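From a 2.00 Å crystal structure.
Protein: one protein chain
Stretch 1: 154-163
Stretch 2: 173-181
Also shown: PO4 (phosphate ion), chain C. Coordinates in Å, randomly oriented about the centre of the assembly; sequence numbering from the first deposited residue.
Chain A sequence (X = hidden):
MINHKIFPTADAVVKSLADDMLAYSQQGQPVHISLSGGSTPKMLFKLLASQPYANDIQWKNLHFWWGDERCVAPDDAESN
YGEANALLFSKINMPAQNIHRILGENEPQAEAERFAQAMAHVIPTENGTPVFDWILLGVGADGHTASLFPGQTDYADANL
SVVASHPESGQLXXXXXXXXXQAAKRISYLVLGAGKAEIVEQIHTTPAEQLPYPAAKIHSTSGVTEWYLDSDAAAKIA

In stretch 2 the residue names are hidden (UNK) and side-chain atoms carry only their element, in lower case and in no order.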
# COMPACT_ATOMS: atom_id res chain seq x y z
N ASP A 154 2.59 -22.13 -19.41
CA ASP A 154 4.01 -22.48 -19.40
C ASP A 154 4.74 -21.32 -18.73
O ASP A 154 4.96 -20.27 -19.36
CB ASP A 154 4.53 -22.72 -20.81
CG ASP A 154 6.04 -23.01 -20.84
OD1 ASP A 154 6.67 -23.11 -19.76
OD2 ASP A 154 6.59 -23.12 -21.94
N TYR A 155 5.08 -21.51 -17.45
CA TYR A 155 5.70 -20.48 -16.65
C TYR A 155 7.14 -20.25 -17.07
O TYR A 155 7.75 -19.29 -16.62
CB TYR A 155 5.65 -20.80 -15.13
CG TYR A 155 4.25 -20.84 -14.62
CD1 TYR A 155 3.56 -19.66 -14.25
CD2 TYR A 155 3.58 -22.04 -14.53
CE1 TYR A 155 2.24 -19.70 -13.79
CE2 TYR A 155 2.25 -22.10 -14.06
CZ TYR A 155 1.59 -20.93 -13.70
OH TYR A 155 0.29 -21.04 -13.27
N ALA A 156 7.68 -21.12 -17.91
CA ALA A 156 9.04 -20.95 -18.39
C ALA A 156 9.09 -20.43 -19.82
O ALA A 156 10.16 -20.44 -20.44
CB ALA A 156 9.82 -22.26 -18.26
N ASP A 157 7.96 -19.98 -20.36
CA ASP A 157 7.90 -19.56 -21.77
C ASP A 157 8.80 -18.33 -21.92
O ASP A 157 8.65 -17.34 -21.18
CB ASP A 157 6.46 -19.23 -22.17
CG ASP A 157 6.27 -18.98 -23.66
OD1 ASP A 157 7.26 -18.73 -24.41
OD2 ASP A 157 5.11 -19.02 -24.09
N ALA A 158 9.74 -18.40 -22.85
CA ALA A 158 10.68 -17.30 -23.08
C ALA A 158 10.12 -16.20 -24.01
O ALA A 158 10.69 -15.08 -24.11
CB ALA A 158 12.03 -17.82 -23.60
N ASN A 159 9.01 -16.51 -24.68
CA ASN A 159 8.32 -15.52 -25.51
C ASN A 159 7.59 -14.47 -24.66
O ASN A 159 7.35 -14.67 -23.46
CB ASN A 159 7.31 -16.19 -26.46
CG ASN A 159 7.95 -17.13 -27.46
OD1 ASN A 159 7.33 -18.13 -27.85
ND2 ASN A 159 9.13 -16.80 -27.93
N LEU A 160 7.23 -13.34 -25.29
CA LEU A 160 6.53 -12.26 -24.60
C LEU A 160 5.02 -12.38 -24.67
O LEU A 160 4.30 -11.73 -23.90
CB LEU A 160 7.00 -10.89 -25.10
CG LEU A 160 8.51 -10.66 -25.15
CD1 LEU A 160 8.82 -9.29 -25.75
CD2 LEU A 160 9.13 -10.81 -23.75
N SER A 161 4.52 -13.19 -25.60
CA SER A 161 3.06 -13.34 -25.74
C SER A 161 2.81 -14.76 -26.17
O SER A 161 3.74 -15.48 -26.56
CB SER A 161 2.54 -12.41 -26.82
OG SER A 161 3.19 -12.76 -28.06
N VAL A 162 1.54 -15.16 -26.11
CA VAL A 162 1.18 -16.53 -26.41
C VAL A 162 -0.26 -16.54 -26.90
O VAL A 162 -1.06 -15.70 -26.46
CB VAL A 162 1.39 -17.46 -25.14
CG1 VAL A 162 0.47 -17.05 -23.95
CG2 VAL A 162 1.25 -18.97 -25.50
N VAL A 163 -0.59 -17.48 -27.79
CA VAL A 163 -2.00 -17.73 -28.12
C VAL A 163 -2.55 -18.74 -27.12
O VAL A 163 -1.93 -19.78 -26.91
CB VAL A 163 -2.21 -18.21 -29.59
CG1 VAL A 163 -3.72 -18.55 -29.87
CG2 VAL A 163 -1.68 -17.15 -30.56
N UNK A 173 -7.47 -16.36 -27.47
CA UNK A 173 -6.98 -15.07 -26.96
C UNK A 173 -5.50 -14.94 -27.28
O UNK A 173 -4.79 -15.95 -27.36
c UNK A 173 -10.78 -15.37 -22.69
c UNK A 173 -8.51 -14.81 -24.89
c UNK A 173 -9.11 -16.09 -24.39
n UNK A 173 -10.47 -15.83 -23.91
c UNK A 173 -7.07 -15.03 -25.42
n UNK A 173 -9.83 -15.16 -21.79
n UNK A 173 -12.05 -15.14 -22.37
N UNK A 174 -5.03 -13.70 -27.38
CA UNK A 174 -3.59 -13.39 -27.36
C UNK A 174 -3.30 -12.85 -25.96
O UNK A 174 -4.04 -11.99 -25.46
c UNK A 174 -1.77 -11.86 -28.27
c UNK A 174 -3.23 -12.35 -28.44
c UNK A 174 -3.47 -12.95 -29.83
N UNK A 175 -2.28 -13.40 -25.31
CA UNK A 175 -1.98 -13.03 -23.94
C UNK A 175 -0.53 -12.65 -23.77
O UNK A 175 0.34 -13.22 -24.44
o UNK A 175 -2.17 -13.84 -21.64
c UNK A 175 -2.28 -14.21 -23.01
N UNK A 176 -0.25 -11.74 -22.85
CA UNK A 176 1.10 -11.65 -22.30
C UNK A 176 1.47 -13.00 -21.69
O UNK A 176 0.58 -13.71 -21.21
n UNK A 176 0.47 -6.11 -21.63
c UNK A 176 1.45 -8.21 -20.47
c UNK A 176 1.61 -6.72 -20.88
c UNK A 176 1.16 -9.17 -21.67
c UNK A 176 1.16 -10.61 -21.17
N UNK A 177 2.76 -13.35 -21.71
CA UNK A 177 3.22 -14.52 -20.98
C UNK A 177 3.53 -14.16 -19.53
O UNK A 177 3.64 -12.96 -19.20
c UNK A 177 4.49 -15.10 -21.60
o UNK A 177 5.49 -14.07 -21.64
c UNK A 177 4.20 -15.65 -23.00
N UNK A 178 3.71 -15.17 -18.68
CA UNK A 178 4.07 -14.93 -17.26
C UNK A 178 5.34 -14.06 -17.14
O UNK A 178 5.45 -13.19 -16.26
c UNK A 178 4.26 -16.25 -16.53
N UNK A 179 6.29 -14.30 -18.04
CA UNK A 179 7.55 -13.58 -18.05
C UNK A 179 7.38 -12.07 -18.10
O UNK A 179 8.11 -11.32 -17.40
c UNK A 179 9.59 -13.30 -19.54
c UNK A 179 10.25 -13.98 -20.78
c UNK A 179 8.34 -14.05 -19.27
n UNK A 179 12.33 -14.13 -22.16
c UNK A 179 11.56 -13.37 -21.08
N UNK A 180 6.45 -11.60 -18.93
CA UNK A 180 6.23 -10.14 -18.99
C UNK A 180 5.63 -9.62 -17.67
O UNK A 180 6.02 -8.55 -17.14
c UNK A 180 6.02 -10.26 -21.53
c UNK A 180 5.32 -9.78 -20.19
c UNK A 180 5.02 -8.28 -20.22
N UNK A 181 4.65 -10.34 -17.12
CA UNK A 181 4.12 -9.94 -15.80
C UNK A 181 5.18 -9.88 -14.70
O UNK A 181 5.22 -8.94 -13.91
c UNK A 181 2.97 -10.85 -15.35
c UNK A 181 1.54 -10.37 -17.43
c UNK A 181 1.58 -10.61 -15.90
c UNK A 181 0.62 -11.83 -15.50
P PO4 C . -11.84 -13.75 -18.81
O1 PO4 C . -10.43 -14.27 -19.07
O2 PO4 C . -12.22 -14.13 -17.43
O3 PO4 C . -11.74 -12.28 -19.00
O4 PO4 C . -12.75 -14.40 -19.78
O HOH W 1 3.61 -17.88 -19.67
O HOH W 2 6.67 -16.99 -19.25

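Position 173 carries seven side-chain atoms: three carbons in a row, a nitrogen, then a carbon bearing two more nitrogens. Its CB points sideways to stretch 1, and the end of the side chain leads away from it; only the backbone serves the sheet, with O lying 3.4 Å from V163 CA. The planar end is a guanidinium, so the residue is arginine, R173. It grips the phosphate ion with two nearly straight hydrogen bonds, NH1 to PO4 O1 at 2.9 Å and NH2 to PO4 O4 at 2.8 Å; the twin donors of a guanidinium suit two oxygens of one anion.

Position 174 has three carbons, forked at the first. It pairs with V163, its CA 4.7 Å from V163 CA, and the two side chains lie on the same face of the sheet. This is valine, V174, a beta-branched residue at home in a strand.

At 175 there is one carbon and then one oxygen. The backbone forms both hydrogen bonds of an antiparallel pair, V162 N to the O of 175 and the N of 175 to V162 O, each 2.8 Å. The residue is serine, S175. The small side chain shares a sheet face with that of V162, and its hydroxyl donates to the backbone O of position 176, with S175 OG to that O at 2.8 Å.

Position 176 shows four carbons in a row ending in nitrogen. The side chain points away from stretch 1, though the main chain remains close, with CA 3.6 Å from L160 O. This is lysine, K176, whose long chain can carry its amine away to a partner elsewhere in the structure.

At 177 a single carbon carries one oxygen and one carbon, the pattern of threonine. The oxygen lies 2.7 Å from N159 O. T177 is the residue most covered by stretch 1 and fills the N-cap position before the helix. Its OG1 donates that hydrogen bond to N159 O, T177 N donates to L160 O at 3.1 Å, and the methyl CG2 packs 3.6 Å from S161 C. One short side chain thus offers a polar and an apolar branch.

Position 178 has a single carbon. This CB points toward stretch 1 and meets Y155 CD1 at 4.2 Å, a compact apolar contact, hence alanine, A178. A water accepts from A178 N and donates to D154 O.

Position 179 again has four carbons and a terminal nitrogen, which lies 2.7 Å from A158 O: lysine, K179. Every chi angle is t, so the chain is fully extended and brings NZ to A158 O as a hydrogen-bond donor. Its carbons pass the backbone of stretch 1, K179 CD lying 3.7 Å from D157 O.

Position 180 is three carbons forked at the first, one of the outer carbons lying 3.8 Å from L160 CB. It is valine, V180; pointing toward stretch 1, it offers a branched apolar surface to L160.

Position 181 has four carbons forked at the second, out of reach of stretch 1: leucine, L181, whose apolar side chain suits a buried site.

The contact therefore works in two parts. Antiparallel strands pair through backbone hydrogen bonds; beyond them, T177 and K179 bind carbonyls of the stretch 1 loop that leads into its strand, while A178 and V180 add apolar packing.

Stretch 2 173-181: RVSKTAKVL
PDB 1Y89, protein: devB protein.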